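Local atomic coordinates of GTPase-activating protein skywalker (PDB entry 5HJQ), a protein that acts through its TBC domain as a GTPase-activating protein for Rab35, binds phosphoinositides and regulates the turnover of synaptic vesicle proteins. Residues V181-Y186 / E212-L217; T83-L88 / W117-G122. All blocks are in the same frame, centred on the assembly; numbering follows the deposited sequence.

Contact 1: V181-Y186 / E212-L217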
loop_
_atom_site.group_PDB
_atom_site.type_symbol
_atom_site.label_atom_id
_atom_site.label_comp_id
_atom_site.label_asym_id
_atom_site.label_seq_id
_atom_site.Cartn_x
_atom_site.Cartn_y
_atom_site.Cartn_z
ATOM N N VAL A 181 -0.669 5.799 -15.243
ATOM C CA VAL A 181 -2.004 6.011 -14.688
ATOM C C VAL A 181 -2.956 6.563 -15.750
ATOM O O VAL A 181 -4.160 6.310 -15.704
ATOM C CB VAL A 181 -1.980 6.957 -13.463
ATOM C CG1 VAL A 181 -1.142 6.358 -12.347
ATOM C CG2 VAL A 181 -1.453 8.332 -13.844
ATOM N N ASN A 182 -2.412 7.303 -16.714
ATOM C CA ASN A 182 -3.203 7.780 -17.841
ATOM C C ASN A 182 -3.677 6.615 -18.692
ATOM O O ASN A 182 -4.840 6.557 -19.092
ATOM C CB ASN A 182 -2.399 8.759 -18.697
ATOM C CG ASN A 182 -2.617 10.206 -18.289
ATOM O OD1 ASN A 182 -3.378 10.934 -18.927
ATOM N ND2 ASN A 182 -1.948 10.628 -17.224
ATOM N N VAL A 183 -2.762 5.688 -18.960
ATOM C CA VAL A 183 -3.075 4.486 -19.720
ATOM C C VAL A 183 -4.106 3.633 -18.988
ATOM O O VAL A 183 -5.075 3.164 -19.590
ATOM C CB VAL A 183 -1.809 3.645 -19.987
ATOM C CG1 VAL A 183 -2.182 2.279 -20.538
ATOM C CG2 VAL A 183 -0.870 4.377 -20.944
ATOM N N LEU A 184 -3.894 3.437 -17.690
ATOM C CA LEU A 184 -4.820 2.667 -16.867
ATOM C C LEU A 184 -6.213 3.278 -16.894
ATOM O O LEU A 184 -7.197 2.572 -17.111
ATOM C CB LEU A 184 -4.308 2.569 -15.430
ATOM C CG LEU A 184 -3.234 1.494 -15.247
ATOM C CD1 LEU A 184 -2.677 1.497 -13.836
ATOM C CD2 LEU A 184 -3.796 0.125 -15.599
ATOM N N GLY A 185 -6.286 4.592 -16.699
ATOM C CA GLY A 185 -7.549 5.308 -16.765
ATOM C C GLY A 185 -8.219 5.161 -18.118
ATOM O O GLY A 185 -9.446 5.160 -18.221
ATOM N N TYR A 186 -7.405 5.023 -19.159
ATOM C CA TYR A 186 -7.904 4.876 -20.522
ATOM C C TYR A 186 -8.438 3.473 -20.799
ATOM O O TYR A 186 -9.448 3.311 -21.485
ATOM C CB TYR A 186 -6.797 5.216 -21.522
ATOM C CG TYR A 186 -7.145 4.925 -22.966
ATOM C CD1 TYR A 186 -8.158 5.625 -23.615
ATOM C CD2 TYR A 186 -6.443 3.965 -23.688
ATOM C CE1 TYR A 186 -8.466 5.367 -24.943
ATOM C CE2 TYR A 186 -6.741 3.701 -25.015
ATOM C CZ TYR A 186 -7.753 4.404 -25.637
ATOM O OH TYR A 186 -8.061 4.145 -26.954
ATOM N N GLU A 212 6.644 -3.184 -17.194
ATOM C CA GLU A 212 6.465 -4.202 -16.165
ATOM C C GLU A 212 5.594 -3.686 -15.020
ATOM O O GLU A 212 4.739 -4.409 -14.507
ATOM C CB GLU A 212 7.816 -4.671 -15.629
ATOM C CG GLU A 212 8.444 -5.771 -16.457
ATOM C CD GLU A 212 9.864 -6.091 -16.030
ATOM O OE1 GLU A 212 10.667 -5.145 -15.880
ATOM O OE2 GLU A 212 10.177 -7.289 -15.843
ATOM N N ALA A 213 5.821 -2.436 -14.626
ATOM C CA ALA A 213 5.007 -1.785 -13.606
ATOM C C ALA A 213 3.544 -1.796 -14.017
ATOM O O ALA A 213 2.673 -2.126 -13.217
ATOM C CB ALA A 213 5.483 -0.363 -13.368
ATOM N N TYR A 214 3.286 -1.450 -15.275
ATOM C CA TYR A 214 1.929 -1.467 -15.804
ATOM C C TYR A 214 1.283 -2.838 -15.670
ATOM O O TYR A 214 0.158 -2.959 -15.180
ATOM C CB TYR A 214 1.902 -1.051 -17.274
ATOM C CG TYR A 214 0.602 -1.430 -17.947
ATOM C CD1 TYR A 214 -0.546 -0.677 -17.742
ATOM C CD2 TYR A 214 0.514 -2.549 -18.768
ATOM C CE1 TYR A 214 -1.741 -1.016 -18.339
ATOM C CE2 TYR A 214 -0.682 -2.899 -19.371
ATOM C CZ TYR A 214 -1.808 -2.126 -19.147
ATOM O OH TYR A 214 -3.006 -2.452 -19.738
ATOM N N ILE A 215 1.998 -3.865 -16.121
ATOM C CA ILE A 215 1.473 -5.226 -16.127
ATOM C C ILE A 215 1.188 -5.718 -14.704
ATOM O O ILE A 215 0.234 -6.465 -14.473
ATOM C CB ILE A 215 2.442 -6.195 -16.836
ATOM C CG1 ILE A 215 2.640 -5.777 -18.296
ATOM C CG2 ILE A 215 1.916 -7.613 -16.778
ATOM C CD1 ILE A 215 3.659 -6.632 -19.053
ATOM N N CYS A 216 2.005 -5.287 -13.747
ATOM C CA CYS A 216 1.711 -5.544 -12.339
ATOM C C CYS A 216 0.389 -4.907 -11.928
ATOM O O CYS A 216 -0.475 -5.561 -11.345
ATOM C CB CYS A 216 2.831 -5.018 -11.441
ATOM S SG CYS A 216 4.301 -6.038 -11.426
ATOM N N LEU A 217 0.244 -3.624 -12.245
ATOM C CA LEU A 217 -0.940 -2.854 -11.878
ATOM C C LEU A 217 -2.220 -3.421 -12.476
ATOM O O LEU A 217 -3.221 -3.575 -11.775
ATOM C CB LEU A 217 -0.769 -1.398 -12.309
ATOM C CG LEU A 217 0.226 -0.607 -11.462
ATOM C CD1 LEU A 217 0.884 0.503 -12.262
ATOM C CD2 LEU A 217 -0.467 -0.049 -10.227
#
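Helix-on-helix packing inside the all-helical TBC (Rab-GAP) domain of Skywalker joins helix 171-187, through L184 and V183, to helix 210-221, through Y214 and L217. The principle it illustrates is that two helices too far apart for their backbones to touch can be joined by a few side chains reaching in from both. Here the local axes come no closer than 10.9 Å and run in broadly the same direction, 38° from parallel, with L184 level with Y214.

L184 is the residue that fits between two partners, each of its methyls being given to one of them. CG lies anti to the carbonyl carbon and beside the backbone N (chi1 -80°), which carries the forked end across to helix 210-221. There CD2 comes 3.6 Å from CE1 of Y214, approaching the ring at a slant. The same CE1 is also met by V183, whose CG1 is 4.0 Å away, so one corner of the tyrosine ring is held by two aliphatic side chains. Y214 itself swings out anti to its own backbone nitrogen to bring CE1 to this meeting point.

The four side chains are buried, and their mutual contacts are wholly apolar. Helix 134-143 extends the same packing, with Y135 meeting the ring of Y214 at about 35° between planes and also touching V183, while helix 197-204 adds L197 against L184 and T201 and L204 against L217. On the other branch of L184, CD1 rests against L217, 3.8 Å from its CB and 4.0 Å from its CD1.

Contact 2: T83-L88 / W117-G122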
loop_
_atom_site.group_PDB
_atom_site.type_symbol
_atom_site.label_atom_id
_atom_site.label_comp_id
_atom_site.label_asym_id
_atom_site.label_seq_id
_atom_site.Cartn_x
_atom_site.Cartn_y
_atom_site.Cartn_z
ATOM N N THR A 83 14.513 -17.677 -7.955
ATOM C CA THR A 83 14.246 -18.929 -8.651
ATOM C C THR A 83 13.688 -19.988 -7.706
ATOM O O THR A 83 12.859 -20.805 -8.106
ATOM C CB THR A 83 15.515 -19.474 -9.339
ATOM O OG1 THR A 83 16.491 -19.824 -8.350
ATOM C CG2 THR A 83 16.101 -18.426 -10.271
ATOM N N GLU A 84 14.145 -19.969 -6.456
ATOM C CA GLU A 84 13.614 -20.865 -5.434
ATOM C C GLU A 84 12.110 -20.672 -5.287
ATOM O O GLU A 84 11.337 -21.628 -5.347
ATOM C CB GLU A 84 14.295 -20.628 -4.084
ATOM C CG GLU A 84 15.770 -20.975 -4.039
ATOM C CD GLU A 84 16.385 -20.708 -2.673
ATOM O OE1 GLU A 84 15.904 -21.295 -1.680
ATOM O OE2 GLU A 84 17.340 -19.904 -2.594
ATOM N N ILE A 85 11.710 -19.417 -5.105
ATOM C CA ILE A 85 10.312 -19.058 -4.899
ATOM C C ILE A 85 9.455 -19.339 -6.135
ATOM O O ILE A 85 8.320 -19.809 -6.016
ATOM C CB ILE A 85 10.183 -17.571 -4.505
ATOM C CG1 ILE A 85 10.897 -17.320 -3.174
ATOM C CG2 ILE A 85 8.724 -17.158 -4.402
ATOM C CD1 ILE A 85 11.161 -15.862 -2.880
ATOM N N GLN A 86 10.001 -19.060 -7.317
ATOM C CA GLN A 86 9.288 -19.319 -8.566
ATOM C C GLN A 86 8.959 -20.801 -8.712
ATOM O O GLN A 86 7.891 -21.167 -9.206
ATOM C CB GLN A 86 10.105 -18.850 -9.770
ATOM C CG GLN A 86 9.367 -18.977 -11.093
ATOM C CD GLN A 86 10.306 -19.062 -12.282
ATOM O OE1 GLN A 86 11.526 -19.138 -12.122
ATOM N NE2 GLN A 86 9.738 -19.052 -13.484
ATOM N N GLN A 87 9.888 -21.648 -8.281
ATOM C CA GLN A 87 9.674 -23.088 -8.282
ATOM C C GLN A 87 8.503 -23.448 -7.378
ATOM O O GLN A 87 7.545 -24.090 -7.812
ATOM C CB GLN A 87 10.936 -23.818 -7.825
ATOM C CG GLN A 87 10.732 -25.300 -7.565
ATOM C CD GLN A 87 11.944 -25.950 -6.926
ATOM O OE1 GLN A 87 12.365 -27.035 -7.330
ATOM N NE2 GLN A 87 12.513 -25.288 -5.924
ATOM N N LEU A 88 8.592 -23.020 -6.121
ATOM C CA LEU A 88 7.540 -23.242 -5.137
ATOM C C LEU A 88 6.197 -22.742 -5.653
ATOM O O LEU A 88 5.160 -23.359 -5.416
ATOM C CB LEU A 88 7.882 -22.543 -3.819
ATOM C CG LEU A 88 9.196 -22.922 -3.131
ATOM C CD1 LEU A 88 9.475 -21.976 -1.986
ATOM C CD2 LEU A 88 9.166 -24.354 -2.635
ATOM N N TRP A 117 8.687 -9.249 -7.807
ATOM C CA TRP A 117 7.421 -8.515 -7.827
ATOM C C TRP A 117 6.579 -8.700 -9.099
ATOM O O TRP A 117 5.361 -8.851 -8.996
ATOM C CB TRP A 117 7.675 -7.025 -7.592
ATOM C CG TRP A 117 7.926 -6.688 -6.155
ATOM C CD1 TRP A 117 8.075 -7.565 -5.122
ATOM C CD2 TRP A 117 8.036 -5.379 -5.590
ATOM N NE1 TRP A 117 8.277 -6.882 -3.946
ATOM C CE2 TRP A 117 8.257 -5.538 -4.208
ATOM C CE3 TRP A 117 7.975 -4.087 -6.120
ATOM C CZ2 TRP A 117 8.422 -4.455 -3.348
ATOM C CZ3 TRP A 117 8.129 -3.014 -5.264
ATOM C CH2 TRP A 117 8.354 -3.203 -3.894
ATOM N N PRO A 118 7.203 -8.681 -10.298
ATOM C CA PRO A 118 6.353 -8.915 -11.474
ATOM C C PRO A 118 5.681 -10.287 -11.473
ATOM O O PRO A 118 4.599 -10.444 -12.041
ATOM C CB PRO A 118 7.335 -8.802 -12.642
ATOM C CG PRO A 118 8.393 -7.899 -12.140
ATOM C CD PRO A 118 8.557 -8.247 -10.690
ATOM N N MET A 119 6.315 -11.262 -10.833
ATOM C CA MET A 119 5.745 -12.598 -10.732
ATOM C C MET A 119 4.590 -12.649 -9.731
ATOM O O MET A 119 3.531 -13.212 -10.021
ATOM C CB MET A 119 6.820 -13.605 -10.331
ATOM C CG MET A 119 6.291 -15.014 -10.158
ATOM S SD MET A 119 7.575 -16.203 -9.726
ATOM C CE MET A 119 8.119 -15.569 -8.141
ATOM N N LEU A 120 4.806 -12.074 -8.550
ATOM C CA LEU A 120 3.778 -12.048 -7.508
ATOM C C LEU A 120 2.493 -11.393 -8.006
ATOM O O LEU A 120 1.402 -11.924 -7.808
ATOM C CB LEU A 120 4.282 -11.318 -6.260
ATOM C CG LEU A 120 5.470 -11.934 -5.518
ATOM C CD1 LEU A 120 5.856 -11.075 -4.324
ATOM C CD2 LEU A 120 5.147 -13.352 -5.081
ATOM N N CYS A 121 2.628 -10.249 -8.666
ATOM C CA CYS A 121 1.473 -9.549 -9.214
ATOM C C CYS A 121 0.820 -10.339 -10.339
ATOM O O CYS A 121 -0.398 -10.312 -10.499
ATOM C CB CYS A 121 1.875 -8.162 -9.718
ATOM S SG CYS A 121 2.388 -7.009 -8.414
ATOM N N GLY A 122 1.636 -11.050 -11.109
ATOM C CA GLY A 122 1.140 -11.793 -12.252
ATOM C C GLY A 122 0.302 -13.008 -11.894
ATOM O O GLY A 122 -0.501 -13.474 -12.701
#
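M119 reaches from helix 113-122 toward helix 82-91 and touches Q86 and I85, a case of how one flexible thioether can bridge two helices at the margin of a domain. The side chain runs straight out from its backbone, CG anti to N and chi2 equally extended, and then bends at the sulfur (chi3 63°). That final turn sets the methyl against the backbone of the other helix at Q86.

The tight part of the contact is concentrated on SD and CE. The sulfur sits 3.6 Å from CG and 3.7 Å from CB of Q86, touching the aliphatic root of the glutamine, whose side chain passes the methionine at about a right angle. CE continues over the backbone, 4.0 Å from CA of Q86, and arrives 4.1 Å from CG2 of I85. On this inward side I85 is buried: its side chain also packs on V97 and I100 of helix 94-103 and on W106, and M119 also touches Y82 and L89 of the same helix 82-91.

The loose side belongs to Q86. Its chain is extended beyond CG, so the amide is carried past the methionine, and the residue as a whole is exposed to solvent; what its side chain lends to the contact is its two methylene groups.

I85 lies about 9 Å, side chain to side chain, from K98, a phosphoinositide-binding residue on helix 94-103. The arrangement is peripheral helix-helix packing in which the first modelled helix, 82-91, is laid against helix 113-122 within this helical TBC fragment, beside the helix that supplies K98 and R102 to the lipid pocket.

Burial and chemistry change together between the two contacts. Contact 1 is internal, with all four touching residues enclosed and a tyrosine ring meeting branched aliphatic side chains; contact 2 is only partly buried and relies on one methionine that meets a buried isoleucine and its exposed glutamine neighbour. They share no helix, yet they adjoin: C216 of the 212-217 segment places its SG 3.5 Å from CA of P118 and 3.6 Å from CB of C121. Helices 210-221 and 113-122 therefore pack directly, linking the two contacts into a succession of helices from 171-187 to 82-91. Contact 1 lies away from the lipid-binding residues, whereas contact 2 is closer to them.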